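Local coordinates for protein 2-phospho-L-lactate guanylyltransferase (Methanosarcina mazei, PDB 2I5E) that probably catalyses transfer of a guanylyl group from GTP to (2S)-2-phospholactate, an activation step in the biosynthesis of coenzyme F420, at residues A[30-35]-A[188-193]; A[89-95]-A[126-132]; A[104-109]-A[163-168]; A[178-183]-A[193-199]. All coordinates share one frame; numbering follows the deposited sequence.

Contact 1. Residues A[30-35]-A[188-193]; sequences EFVELM and AAKDYI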
loop_
_atom_site.group_PDB
_atom_site.type_symbol
_atom_site.label_atom_id
_atom_site.label_comp_id
_atom_site.label_asym_id
_atom_site.label_seq_id
_atom_site.Cartn_x
_atom_site.Cartn_y
_atom_site.Cartn_z
ATOM N N GLU A 30 19.434 -0.154 15.786
ATOM C CA GLU A 30 20.278 -0.116 14.543
ATOM C C GLU A 30 19.481 0.008 13.221
ATOM O O GLU A 30 19.823 0.789 12.366
ATOM C CB GLU A 30 21.197 -1.329 14.480
ATOM C CG GLU A 30 22.640 -0.899 14.600
ATOM C CD GLU A 30 23.359 -0.734 13.280
ATOM O OE1 GLU A 30 23.142 0.300 12.559
ATOM O OE2 GLU A 30 24.200 -1.669 13.017
ATOM N N PHE A 31 18.439 -0.805 13.083
ATOM C CA PHE A 31 17.551 -0.786 11.962
ATOM C C PHE A 31 17.056 0.653 11.730
ATOM O O PHE A 31 17.321 1.257 10.740
ATOM C CB PHE A 31 16.375 -1.732 12.275
ATOM C CG PHE A 31 15.455 -1.940 11.128
ATOM C CD1 PHE A 31 15.971 -2.130 9.842
ATOM C CD2 PHE A 31 14.078 -1.942 11.316
ATOM C CE1 PHE A 31 15.170 -2.290 8.790
ATOM C CE2 PHE A 31 13.229 -2.134 10.237
ATOM C CZ PHE A 31 13.772 -2.331 8.984
ATOM N N VAL A 32 16.345 1.210 12.699
ATOM C CA VAL A 32 15.808 2.566 12.659
ATOM C C VAL A 32 16.845 3.620 12.166
ATOM O O VAL A 32 16.597 4.453 11.297
ATOM C CB VAL A 32 15.306 2.740 14.112
ATOM C CG1 VAL A 32 15.922 3.891 14.889
ATOM C CG2 VAL A 32 13.789 2.469 14.253
ATOM N N GLU A 33 18.046 3.549 12.688
ATOM C CA GLU A 33 19.143 4.436 12.247
ATOM C C GLU A 33 19.411 4.246 10.771
ATOM O O GLU A 33 19.548 5.205 10.015
ATOM C CB GLU A 33 20.428 4.122 13.009
ATOM C CG GLU A 33 21.595 5.035 12.532
ATOM C CD GLU A 33 22.811 4.960 13.496
ATOM O OE1 GLU A 33 22.612 5.126 14.713
ATOM O OE2 GLU A 33 23.960 4.741 13.007
ATOM N N LEU A 34 19.484 2.990 10.331
ATOM C CA LEU A 34 19.653 2.755 8.835
ATOM C C LEU A 34 18.474 3.346 8.038
ATOM O O LEU A 34 18.674 3.933 6.980
ATOM C CB LEU A 34 19.862 1.261 8.491
ATOM C CG LEU A 34 21.010 0.577 9.187
ATOM C CD1 LEU A 34 21.034 -0.894 8.874
ATOM C CD2 LEU A 34 22.340 1.254 8.823
HETATM N N MSE A 35 17.252 3.182 8.545
HETATM C CA MSE A 35 16.071 3.736 7.849
HETATM C C MSE A 35 16.124 5.225 7.805
HETATM O O MSE A 35 15.870 5.786 6.755
HETATM C CB MSE A 35 14.772 3.253 8.454
HETATM C CG MSE A 35 14.492 1.806 8.058
HETATM SE SE MSE A 35 12.686 1.299 8.478
HETATM C CE MSE A 35 12.621 1.349 10.466
ATOM N N ALA A 188 20.476 -0.411 2.538
ATOM C CA ALA A 188 21.165 -0.882 3.725
ATOM C C ALA A 188 20.123 -1.475 4.706
ATOM O O ALA A 188 20.377 -2.506 5.351
ATOM C CB ALA A 188 21.927 0.280 4.347
ATOM N N ALA A 189 18.935 -0.850 4.780
ATOM C CA ALA A 189 17.997 -1.261 5.816
ATOM C C ALA A 189 17.570 -2.671 5.411
ATOM O O ALA A 189 17.594 -3.618 6.214
ATOM C CB ALA A 189 16.775 -0.204 5.869
ATOM N N LYS A 190 17.266 -2.835 4.117
ATOM C CA LYS A 190 16.898 -4.128 3.557
ATOM C C LYS A 190 18.030 -5.148 3.759
ATOM O O LYS A 190 17.808 -6.274 4.252
ATOM C CB LYS A 190 16.511 -3.964 2.082
ATOM C CG LYS A 190 15.971 -5.296 1.413
ATOM C CD LYS A 190 17.053 -5.919 0.496
ATOM C CE LYS A 190 16.543 -7.203 -0.208
ATOM N NZ LYS A 190 15.259 -7.008 -1.088
ATOM N N ASP A 191 19.265 -4.744 3.486
ATOM C CA ASP A 191 20.417 -5.751 3.648
ATOM C C ASP A 191 20.532 -6.169 5.059
ATOM O O ASP A 191 20.915 -7.280 5.312
ATOM C CB ASP A 191 21.769 -5.165 3.181
ATOM C CG ASP A 191 21.697 -4.669 1.786
ATOM O OD1 ASP A 191 20.855 -5.230 1.063
ATOM O OD2 ASP A 191 22.398 -3.722 1.408
ATOM N N TYR A 192 20.201 -5.264 5.987
ATOM C CA TYR A 192 20.330 -5.560 7.408
ATOM C C TYR A 192 19.385 -6.686 7.784
ATOM O O TYR A 192 19.764 -7.672 8.396
ATOM C CB TYR A 192 20.058 -4.252 8.249
ATOM C CG TYR A 192 20.150 -4.405 9.791
ATOM C CD1 TYR A 192 21.395 -4.330 10.450
ATOM C CD2 TYR A 192 19.020 -4.649 10.563
ATOM C CE1 TYR A 192 21.544 -4.512 11.847
ATOM C CE2 TYR A 192 19.124 -4.826 11.973
ATOM C CZ TYR A 192 20.406 -4.738 12.607
ATOM O OH TYR A 192 20.528 -4.855 14.004
ATOM N N ILE A 193 18.130 -6.524 7.400
ATOM C CA ILE A 193 17.081 -7.539 7.584
ATOM C C ILE A 193 17.434 -8.784 6.799
ATOM O O ILE A 193 17.334 -9.853 7.308
ATOM C CB ILE A 193 15.676 -6.974 7.101
ATOM C CG1 ILE A 193 15.295 -5.787 7.956
ATOM C CG2 ILE A 193 14.584 -8.105 7.174
ATOM C CD1 ILE A 193 15.121 -6.156 9.429
#
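The backbone oxygen of Ala189 is approached both from its own helix and from across the contact. Ile193 N gives it the regular helical bond of 3.2 Å and Tyr192 N a weak one, while the Phe31 ring meets it edge-on, CE1 lying 3.8 Å from Ala189 O. Most of the remaining packing is apolar. Phe31 has CG anti to the backbone N (chi1 -173°), which swings the ring off the flank of its helix and in among Ala189, Tyr192 and Ile193. Ile193 CD1 sits over one face of that ring, a CH-pi contact 4.1 Å from the centroid, and CG of Met35, a selenomethionine, lies over the opposite face; both are offset from the ring centre. These groups join helix 25-45 to helix 188-194, two helices that run nearly antiparallel at this point, the short segments meeting at 155° with axes 8.9 Å apart. The backbones come nearest at Leu34 and Ala189, whose CA atoms are 5.3 Å apart, consistent with the small side chain of Ala189; its methyl lies 3.7 Å from Met35 CG. Leu34 comes across the tyrosine at about a right angle, its CD1 against the root of the side chain, 3.6 Å from Tyr192 CB. Further out, the phenol stretches over the start of segment 30-35: Tyr192 OH rests against Glu30 CB at 3.6 Å, and Phe31 N lies over one face of the tyrosine ring.

Contact 2. Residues A[89-95]-A[126-132]; sequences EPVLIVM and TNALFIK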
loop_
_atom_site.group_PDB
_atom_site.type_symbol
_atom_site.label_atom_id
_atom_site.label_comp_id
_atom_site.label_asym_id
_atom_site.label_seq_id
_atom_site.Cartn_x
_atom_site.Cartn_y
_atom_site.Cartn_z
ATOM N N GLU A 89 7.579 29.199 5.037
ATOM C CA GLU A 89 7.520 28.578 3.735
ATOM C C GLU A 89 6.830 27.135 3.812
ATOM O O GLU A 89 6.465 26.680 4.877
ATOM C CB GLU A 89 8.972 28.492 3.308
ATOM C CG GLU A 89 9.676 27.416 4.150
ATOM C CD GLU A 89 11.136 27.745 4.471
ATOM O OE1 GLU A 89 11.344 28.764 5.147
ATOM O OE2 GLU A 89 12.034 26.970 4.071
ATOM N N PRO A 90 6.628 26.458 2.683
ATOM C CA PRO A 90 6.090 25.063 2.725
ATOM C C PRO A 90 6.973 24.089 3.593
ATOM O O PRO A 90 8.204 24.222 3.646
ATOM C CB PRO A 90 6.094 24.674 1.262
ATOM C CG PRO A 90 5.914 26.059 0.492
ATOM C CD PRO A 90 6.813 26.951 1.289
ATOM N N VAL A 91 6.298 23.187 4.329
ATOM C CA VAL A 91 6.937 22.145 5.209
ATOM C C VAL A 91 6.509 20.747 4.720
ATOM O O VAL A 91 5.329 20.464 4.635
ATOM C CB VAL A 91 6.538 22.358 6.747
ATOM C CG1 VAL A 91 7.051 21.171 7.723
ATOM C CG2 VAL A 91 7.040 23.714 7.274
ATOM N N LEU A 92 7.472 19.882 4.390
ATOM C CA LEU A 92 7.275 18.439 4.223
ATOM C C LEU A 92 7.717 17.820 5.543
ATOM O O LEU A 92 8.859 18.006 5.981
ATOM C CB LEU A 92 8.182 17.933 3.110
ATOM C CG LEU A 92 8.178 16.457 2.737
ATOM C CD1 LEU A 92 6.745 16.075 2.249
ATOM C CD2 LEU A 92 9.269 16.218 1.640
ATOM N N ILE A 93 6.776 17.183 6.228
ATOM C CA ILE A 93 6.990 16.323 7.368
ATOM C C ILE A 93 7.044 14.875 6.910
ATOM O O ILE A 93 6.104 14.393 6.309
ATOM C CB ILE A 93 5.848 16.472 8.400
ATOM C CG1 ILE A 93 5.652 17.968 8.756
ATOM C CG2 ILE A 93 6.060 15.506 9.585
ATOM C CD1 ILE A 93 4.339 18.201 9.680
ATOM N N VAL A 94 8.211 14.224 7.054
ATOM C CA VAL A 94 8.309 12.859 6.578
ATOM C C VAL A 94 8.745 11.925 7.718
ATOM O O VAL A 94 9.713 12.179 8.354
ATOM C CB VAL A 94 9.384 12.708 5.444
ATOM C CG1 VAL A 94 9.192 11.460 4.647
ATOM C CG2 VAL A 94 9.475 13.848 4.549
HETATM N N MSE A 95 8.066 10.799 7.918
HETATM C CA MSE A 95 8.494 9.827 8.900
HETATM C C MSE A 95 9.817 9.193 8.569
HETATM O O MSE A 95 10.120 9.030 7.430
HETATM C CB MSE A 95 7.415 8.786 9.015
HETATM C CG MSE A 95 6.022 9.523 9.408
HETATM SE SE MSE A 95 6.178 11.341 10.314
HETATM C CE MSE A 95 6.096 10.203 11.562
ATOM N N THR A 126 -0.218 8.527 8.877
ATOM C CA THR A 126 0.164 9.581 7.896
ATOM C C THR A 126 1.646 9.420 7.780
ATOM O O THR A 126 2.346 9.473 8.781
ATOM C CB THR A 126 -0.126 10.944 8.475
ATOM O OG1 THR A 126 -1.542 11.066 8.747
ATOM C CG2 THR A 126 0.262 12.068 7.499
ATOM N N ASN A 127 2.122 9.123 6.590
ATOM C CA ASN A 127 3.545 8.826 6.398
ATOM C C ASN A 127 4.341 10.050 5.931
ATOM O O ASN A 127 5.524 10.151 6.215
ATOM C CB ASN A 127 3.727 7.644 5.391
ATOM C CG ASN A 127 3.589 6.268 6.093
ATOM O OD1 ASN A 127 3.527 6.187 7.324
ATOM N ND2 ASN A 127 3.557 5.221 5.325
ATOM N N ALA A 128 3.671 11.001 5.251
ATOM C CA ALA A 128 4.328 12.181 4.726
ATOM C C ALA A 128 3.200 13.199 4.604
ATOM O O ALA A 128 2.072 12.856 4.301
ATOM C CB ALA A 128 4.954 11.846 3.281
ATOM N N LEU A 129 3.528 14.455 4.914
ATOM C CA LEU A 129 2.580 15.534 4.871
ATOM C C LEU A 129 3.329 16.751 4.289
ATOM O O LEU A 129 4.359 17.164 4.848
ATOM C CB LEU A 129 2.112 15.827 6.294
ATOM C CG LEU A 129 0.813 16.600 6.572
ATOM C CD1 LEU A 129 -0.389 16.114 5.675
ATOM C CD2 LEU A 129 0.545 16.416 8.053
ATOM N N PHE A 130 2.825 17.272 3.171
ATOM C CA PHE A 130 3.275 18.504 2.548
ATOM C C PHE A 130 2.192 19.588 2.713
ATOM O O PHE A 130 1.083 19.463 2.215
ATOM C CB PHE A 130 3.733 18.314 1.057
ATOM C CG PHE A 130 4.358 19.570 0.443
ATOM C CD1 PHE A 130 5.588 20.068 0.887
ATOM C CD2 PHE A 130 3.647 20.322 -0.518
ATOM C CE1 PHE A 130 6.137 21.266 0.367
ATOM C CE2 PHE A 130 4.163 21.502 -1.065
ATOM C CZ PHE A 130 5.402 21.966 -0.635
ATOM N N ILE A 131 2.557 20.625 3.466
ATOM C CA ILE A 131 1.720 21.701 3.827
ATOM C C ILE A 131 2.279 23.015 3.222
ATOM O O ILE A 131 3.292 23.480 3.677
ATOM C CB ILE A 131 1.717 21.791 5.381
ATOM C CG1 ILE A 131 1.282 20.405 6.008
ATOM C CG2 ILE A 131 0.911 23.003 5.848
ATOM C CD1 ILE A 131 2.182 19.982 7.227
ATOM N N LYS A 132 1.615 23.594 2.220
ATOM C CA LYS A 132 2.052 24.852 1.583
ATOM C C LYS A 132 1.854 26.032 2.521
ATOM O O LYS A 132 2.636 26.943 2.499
ATOM C CB LYS A 132 1.229 25.124 0.332
ATOM C CG LYS A 132 1.625 24.292 -0.837
ATOM C CD LYS A 132 0.883 24.645 -2.108
ATOM C CE LYS A 132 1.121 23.507 -3.093
ATOM N NZ LYS A 132 0.227 23.824 -4.212
#
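Five backbone hydrogen bonds tie Val91, Ile93 and Met95 to Ile131, Leu129 and Asn127 in antiparallel register. Val91 and Ile131 exchange a mutual pair, as do Ile93 and Leu129, where Ile93 N to Leu129 O is the shortest at 2.8 Å; Met95 N reaches Asn127 O almost straight, at 177°. At the non-hydrogen-bonded pairs Leu92-Phe130 and Val94-Ala128 the strands draw closer, and CA-H...O contacts fill in, such as Leu92 CA to Leu129 O at 3.2 Å. Among the side chains, Pro90 CB presses on the Phe130 ring, 3.4 Å from CZ, and Leu92 CD1 touches Phe130 CB at 3.9 Å. On the face shared by Val91 and Ile93, the tips Ile93 CD1 and Ile131 CD1 meet at 3.7 Å. The order of this mixed sheet, with 126-131 antiparallel to its neighbours, fits a GT-A nucleotidyltransferase fold. Strand 5-9 bonds to the far edge of 91-94 and strand 116-120 to that of 126-131, with a classic bulge at Asn127 and Ala128 opposite Val119; helix 76-86 covers the Val91, Ile93 and Ile131 side.

Contact 3. Residues A[104-109]-A[163-168]; sequences EHIKEI and YDSFMA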
loop_
_atom_site.group_PDB
_atom_site.type_symbol
_atom_site.label_atom_id
_atom_site.label_comp_id
_atom_site.label_asym_id
_atom_site.label_seq_id
_atom_site.Cartn_x
_atom_site.Cartn_y
_atom_site.Cartn_z
ATOM N N GLU A 104 11.939 10.389 -6.360
ATOM C CA GLU A 104 10.844 10.645 -7.287
ATOM C C GLU A 104 9.568 10.808 -6.519
ATOM O O GLU A 104 8.754 11.672 -6.871
ATOM C CB GLU A 104 10.725 9.567 -8.383
ATOM C CG GLU A 104 9.733 9.969 -9.578
ATOM C CD GLU A 104 9.549 8.865 -10.751
ATOM O OE1 GLU A 104 9.511 9.243 -11.982
ATOM O OE2 GLU A 104 9.444 7.637 -10.468
ATOM N N HIS A 105 9.349 9.985 -5.448
ATOM C CA HIS A 105 8.090 10.195 -4.626
ATOM C C HIS A 105 8.218 11.558 -4.002
ATOM O O HIS A 105 7.297 12.310 -4.050
ATOM C CB HIS A 105 7.984 9.206 -3.491
ATOM C CG HIS A 105 7.925 7.804 -3.935
ATOM N ND1 HIS A 105 7.025 7.374 -4.898
ATOM C CD2 HIS A 105 8.636 6.722 -3.586
ATOM C CE1 HIS A 105 7.139 6.066 -5.068
ATOM N NE2 HIS A 105 8.155 5.664 -4.324
ATOM N N ILE A 106 9.359 11.902 -3.377
ATOM C CA ILE A 106 9.387 13.207 -2.704
ATOM C C ILE A 106 9.208 14.447 -3.718
ATOM O O ILE A 106 8.482 15.439 -3.449
ATOM C CB ILE A 106 10.503 13.368 -1.521
ATOM C CG1 ILE A 106 11.395 14.525 -1.708
ATOM C CG2 ILE A 106 11.217 12.079 -0.910
ATOM C CD1 ILE A 106 11.368 15.263 -0.508
ATOM N N LYS A 107 9.816 14.321 -4.910
ATOM C CA LYS A 107 9.617 15.350 -5.982
ATOM C C LYS A 107 8.146 15.493 -6.240
ATOM O O LYS A 107 7.667 16.606 -6.193
ATOM C CB LYS A 107 10.398 14.999 -7.302
ATOM C CG LYS A 107 11.943 15.186 -7.156
ATOM C CD LYS A 107 12.839 14.439 -8.189
ATOM C CE LYS A 107 12.498 14.669 -9.694
ATOM N NZ LYS A 107 13.779 14.764 -10.681
ATOM N N GLU A 108 7.415 14.380 -6.441
ATOM C CA GLU A 108 5.962 14.482 -6.745
ATOM C C GLU A 108 5.133 14.968 -5.608
ATOM O O GLU A 108 4.206 15.767 -5.798
ATOM C CB GLU A 108 5.323 13.196 -7.317
ATOM C CG GLU A 108 6.124 12.535 -8.407
ATOM C CD GLU A 108 5.429 11.311 -9.055
ATOM O OE1 GLU A 108 5.935 10.834 -10.090
ATOM O OE2 GLU A 108 4.429 10.793 -8.520
ATOM N N ILE A 109 5.427 14.494 -4.398
ATOM C CA ILE A 109 4.663 15.000 -3.244
ATOM C C ILE A 109 4.756 16.523 -3.077
ATOM O O ILE A 109 3.730 17.242 -2.905
ATOM C CB ILE A 109 5.034 14.296 -1.973
ATOM C CG1 ILE A 109 4.598 12.854 -2.024
ATOM C CG2 ILE A 109 4.299 14.963 -0.682
ATOM C CD1 ILE A 109 5.577 11.891 -1.108
ATOM N N TYR A 163 -1.764 11.267 -1.983
ATOM C CA TYR A 163 -0.741 10.717 -2.818
ATOM C C TYR A 163 -0.837 9.208 -2.750
ATOM O O TYR A 163 -0.621 8.673 -1.687
ATOM C CB TYR A 163 0.662 11.121 -2.256
ATOM C CG TYR A 163 1.790 10.785 -3.208
ATOM C CD1 TYR A 163 1.887 11.420 -4.414
ATOM C CD2 TYR A 163 2.735 9.820 -2.907
ATOM C CE1 TYR A 163 2.889 11.111 -5.328
ATOM C CE2 TYR A 163 3.777 9.480 -3.816
ATOM C CZ TYR A 163 3.837 10.167 -4.985
ATOM O OH TYR A 163 4.798 9.886 -5.884
ATOM N N ASP A 164 -1.098 8.523 -3.855
ATOM C CA ASP A 164 -1.441 7.111 -3.845
ATOM C C ASP A 164 -0.255 6.287 -4.288
ATOM O O ASP A 164 -0.113 5.986 -5.446
ATOM C CB ASP A 164 -2.634 6.866 -4.794
ATOM C CG ASP A 164 -2.928 5.391 -4.974
ATOM O OD1 ASP A 164 -2.746 4.602 -4.005
ATOM O OD2 ASP A 164 -3.290 4.980 -6.088
ATOM N N SER A 165 0.587 5.869 -3.360
ATOM C CA SER A 165 1.801 5.181 -3.657
ATOM C C SER A 165 1.895 4.022 -2.652
ATOM O O SER A 165 1.937 4.271 -1.466
ATOM C CB SER A 165 2.981 6.119 -3.305
ATOM O OG SER A 165 4.178 5.403 -3.446
ATOM N N PHE A 166 2.104 2.811 -3.143
ATOM C CA PHE A 166 2.389 1.626 -2.366
ATOM C C PHE A 166 3.745 1.823 -1.626
ATOM O O PHE A 166 3.885 1.416 -0.470
ATOM C CB PHE A 166 2.445 0.396 -3.333
ATOM C CG PHE A 166 2.488 -0.986 -2.652
ATOM C CD1 PHE A 166 1.396 -1.808 -2.658
ATOM C CD2 PHE A 166 3.641 -1.452 -2.038
ATOM C CE1 PHE A 166 1.466 -3.107 -2.088
ATOM C CE2 PHE A 166 3.711 -2.694 -1.412
ATOM C CZ PHE A 166 2.648 -3.522 -1.448
HETATM N N MSE A 167 4.759 2.350 -2.309
HETATM C CA MSE A 167 6.105 2.362 -1.738
HETATM C C MSE A 167 6.173 3.432 -0.632
HETATM O O MSE A 167 6.715 3.162 0.425
HETATM C CB MSE A 167 7.145 2.672 -2.785
HETATM C CG MSE A 167 7.248 1.643 -3.940
HETATM SE SE MSE A 167 7.588 -0.177 -3.418
HETATM C CE MSE A 167 6.133 -1.081 -4.506
ATOM N N ALA A 168 5.605 4.626 -0.861
ATOM C CA ALA A 168 5.684 5.681 0.144
ATOM C C ALA A 168 4.663 5.370 1.285
ATOM O O ALA A 168 4.725 5.911 2.389
ATOM C CB ALA A 168 5.355 7.104 -0.514
#
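With CG of Tyr163 swung anti to N (chi1 -170°), the phenol is carried across to helix 103-109, while His105 (chi1 -61°) and Glu108 (chi1 -46°) keep CG beside their own backbone N and bring their polar groups to its hydroxyl. Tyr163 OH donates to Glu108 OE2 at 2.8 Å; OE2 lies at the edge of the phenol ring, in its plane, yet the hydroxyl meets the carboxylate from above, the two planes being almost perpendicular. A weak bond of 3.5 Å runs from His105 ND1 to Tyr163 OH, which lies in the imidazole plane. Behind these, Ile109 CG1 stands over the centre of the tyrosine ring in a CH-pi contact, 3.6 Å from the centroid. Beyond the ring of His105 the loop curls round: Met167 CB comes within 3.5 Å of His105 NE2, and Ala168 CB covers one imidazole face. Ser165 OG accepts from Ala168 N at 3.1 Å, an ST motif, and also bonds Asp164 of the second subunit, so this loop belongs to the dimer interface. With a short bond to the carboxylate and only a weak one from the imidazole, the hydroxyl is probably polarised toward Glu108, and the two together would restrict its rotation.

Contact 4. Residues A[178-183]-A[193-199]; sequences LVELLI and IESKFRL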
loop_
_atom_site.group_PDB
_atom_site.type_symbol
_atom_site.label_atom_id
_atom_site.label_comp_id
_atom_site.label_asym_id
_atom_site.label_seq_id
_atom_site.Cartn_x
_atom_site.Cartn_y
_atom_site.Cartn_z
ATOM N N LEU A 178 8.366 -6.169 7.393
ATOM C CA LEU A 178 9.741 -6.547 6.959
ATOM C C LEU A 178 9.718 -7.468 5.717
ATOM O O LEU A 178 10.681 -7.529 4.933
ATOM C CB LEU A 178 10.411 -7.279 8.126
ATOM C CG LEU A 178 10.648 -6.564 9.466
ATOM C CD1 LEU A 178 11.397 -7.487 10.551
ATOM C CD2 LEU A 178 11.362 -5.305 9.197
ATOM N N VAL A 179 8.636 -8.251 5.606
ATOM C CA VAL A 179 8.277 -8.942 4.370
ATOM C C VAL A 179 8.260 -7.958 3.197
ATOM O O VAL A 179 8.888 -8.261 2.174
ATOM C CB VAL A 179 6.940 -9.679 4.487
ATOM C CG1 VAL A 179 6.698 -10.576 3.237
ATOM C CG2 VAL A 179 7.040 -10.623 5.709
ATOM N N GLU A 180 7.617 -6.786 3.328
ATOM C CA GLU A 180 7.471 -5.876 2.215
ATOM C C GLU A 180 8.838 -5.304 1.909
ATOM O O GLU A 180 9.144 -5.015 0.808
ATOM C CB GLU A 180 6.527 -4.675 2.532
ATOM C CG GLU A 180 5.113 -5.023 2.975
ATOM C CD GLU A 180 4.357 -5.764 1.865
ATOM O OE1 GLU A 180 4.698 -5.673 0.669
ATOM O OE2 GLU A 180 3.456 -6.528 2.168
ATOM N N LEU A 181 9.604 -5.001 2.939
ATOM C CA LEU A 181 10.954 -4.488 2.754
ATOM C C LEU A 181 11.871 -5.506 1.957
ATOM O O LEU A 181 12.624 -5.123 1.048
ATOM C CB LEU A 181 11.563 -4.198 4.130
ATOM C CG LEU A 181 12.924 -3.480 4.088
ATOM C CD1 LEU A 181 12.956 -2.265 3.047
ATOM C CD2 LEU A 181 13.257 -3.038 5.496
ATOM N N LEU A 182 11.828 -6.762 2.389
ATOM C CA LEU A 182 12.543 -7.810 1.672
ATOM C C LEU A 182 12.047 -7.945 0.198
ATOM O O LEU A 182 12.853 -7.979 -0.762
ATOM C CB LEU A 182 12.526 -9.118 2.453
ATOM C CG LEU A 182 13.461 -9.178 3.666
ATOM C CD1 LEU A 182 13.400 -10.611 4.349
ATOM C CD2 LEU A 182 14.888 -8.600 3.577
ATOM N N ILE A 183 10.732 -7.956 -0.014
ATOM C CA ILE A 183 10.275 -8.051 -1.398
ATOM C C ILE A 183 10.641 -6.822 -2.264
ATOM O O ILE A 183 11.092 -7.013 -3.366
ATOM C CB ILE A 183 8.763 -8.270 -1.502
ATOM C CG1 ILE A 183 8.385 -9.558 -0.739
ATOM C CG2 ILE A 183 8.297 -8.063 -2.988
ATOM C CD1 ILE A 183 8.302 -10.801 -1.458
ATOM N N ILE A 193 18.130 -6.524 7.400
ATOM C CA ILE A 193 17.081 -7.539 7.584
ATOM C C ILE A 193 17.434 -8.784 6.799
ATOM O O ILE A 193 17.334 -9.853 7.308
ATOM C CB ILE A 193 15.676 -6.974 7.101
ATOM C CG1 ILE A 193 15.295 -5.787 7.956
ATOM C CG2 ILE A 193 14.584 -8.105 7.174
ATOM C CD1 ILE A 193 15.121 -6.156 9.429
ATOM N N GLU A 194 17.822 -8.628 5.527
ATOM C CA GLU A 194 18.153 -9.828 4.679
ATOM C C GLU A 194 19.264 -10.694 5.293
ATOM O O GLU A 194 19.262 -11.875 5.110
ATOM C CB GLU A 194 18.547 -9.405 3.270
ATOM C CG GLU A 194 18.127 -10.511 2.322
ATOM C CD GLU A 194 18.727 -10.414 0.999
ATOM O OE1 GLU A 194 19.075 -9.262 0.632
ATOM O OE2 GLU A 194 18.869 -11.486 0.328
ATOM N N SER A 195 20.140 -10.070 6.103
ATOM C CA SER A 195 21.213 -10.734 6.828
ATOM C C SER A 195 20.723 -11.522 8.015
ATOM O O SER A 195 21.470 -12.298 8.576
ATOM C CB SER A 195 22.307 -9.678 7.222
ATOM O OG SER A 195 21.944 -8.921 8.376
ATOM N N LYS A 196 19.469 -11.345 8.414
ATOM C CA LYS A 196 18.947 -12.006 9.562
ATOM C C LYS A 196 17.774 -12.882 9.229
ATOM O O LYS A 196 17.504 -13.745 10.001
ATOM C CB LYS A 196 18.543 -10.989 10.683
ATOM C CG LYS A 196 19.749 -10.051 11.157
ATOM C CD LYS A 196 19.247 -8.877 12.097
ATOM C CE LYS A 196 20.436 -8.174 12.725
ATOM N NZ LYS A 196 20.798 -8.867 14.026
ATOM N N PHE A 197 17.044 -12.627 8.130
ATOM C CA PHE A 197 15.862 -13.436 7.764
ATOM C C PHE A 197 15.815 -13.758 6.280
ATOM O O PHE A 197 16.440 -13.095 5.452
ATOM C CB PHE A 197 14.566 -12.688 8.102
ATOM C CG PHE A 197 14.489 -12.202 9.507
ATOM C CD1 PHE A 197 13.837 -12.982 10.468
ATOM C CD2 PHE A 197 15.002 -10.938 9.854
ATOM C CE1 PHE A 197 13.724 -12.561 11.794
ATOM C CE2 PHE A 197 14.900 -10.474 11.171
ATOM C CZ PHE A 197 14.299 -11.295 12.166
ATOM N N ARG A 198 14.988 -14.722 5.941
ATOM C CA ARG A 198 14.617 -15.063 4.607
ATOM C C ARG A 198 13.116 -15.091 4.516
ATOM O O ARG A 198 12.423 -15.239 5.524
ATOM C CB ARG A 198 15.155 -16.498 4.285
ATOM C CG ARG A 198 15.346 -17.290 5.520
ATOM C CD ARG A 198 16.050 -18.615 5.298
ATOM N NE ARG A 198 15.004 -19.391 4.799
ATOM C CZ ARG A 198 14.455 -20.470 5.342
ATOM N NH1 ARG A 198 14.903 -21.045 6.442
ATOM N NH2 ARG A 198 13.436 -20.981 4.663
ATOM N N LEU A 199 12.588 -15.006 3.292
ATOM C CA LEU A 199 11.168 -15.316 3.006
ATOM C C LEU A 199 10.889 -16.827 2.807
ATOM O O LEU A 199 11.613 -17.531 2.166
ATOM C CB LEU A 199 10.724 -14.530 1.758
ATOM C CG LEU A 199 10.981 -13.019 1.958
ATOM C CD1 LEU A 199 10.727 -12.159 0.718
ATOM C CD2 LEU A 199 10.153 -12.440 3.190
#
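Leu182 pushes its forked end from helix 175-184 into the angle between Ile193 and Leu199, where helix 188-194 gives way to strand 197-201. One prong, CD2, settles against the helix end, 3.6 Å from Ile193 CG2 and close to the backbone N of Glu194. The other, CD1, turns toward the strand and lies 3.9 Å from Leu199 CD2. Leu199 answers with a fork of its own, the two leucines lying side by side and pointing opposite ways: Leu199 CD1 beds against Ile183 CD1 at 3.5 Å, CD2 against Val179 CG1 at 3.9 Å. One turn back, Leu178 closes the end of the hollow beside Ile193, CD2 to Ile193 CD1 3.9 Å. The short strand 197-199 crosses helix segment 178-183 at -78°; it pairs with 206-210 in a small hairpin, and Val206 backs both Val179 and Leu199. Ile193 O takes both Lys196 N and Phe197 N within its own segment, and shape and apolar burial hold the two segments together.

Contact 2, two strands of the central sheet bonded through the backbone, lies nearest the centre of the chain, with no exposed residue; contacts 1 and 3 are partly buried, and contact 4, though well buried, lies farthest out. Contact 3 adjoins contact 2: Ile106 and Ile109 pack on Leu92, and Asn127 ND2 bonds Ala168 O, yet its own chemistry mixes side-chain hydrogen bonds with packing on the tyrosine and histidine rings, at the dimer interface. Contacts 1 and 4 rely on apolar packing. They share Ile193, where helices 25-45, 175-184 and 188-194 come together; Phe31 also reaches Leu178 and Leu181, and Lys190 NZ bonds Leu182 O. Contact 4, like contact 3, borders the second subunit.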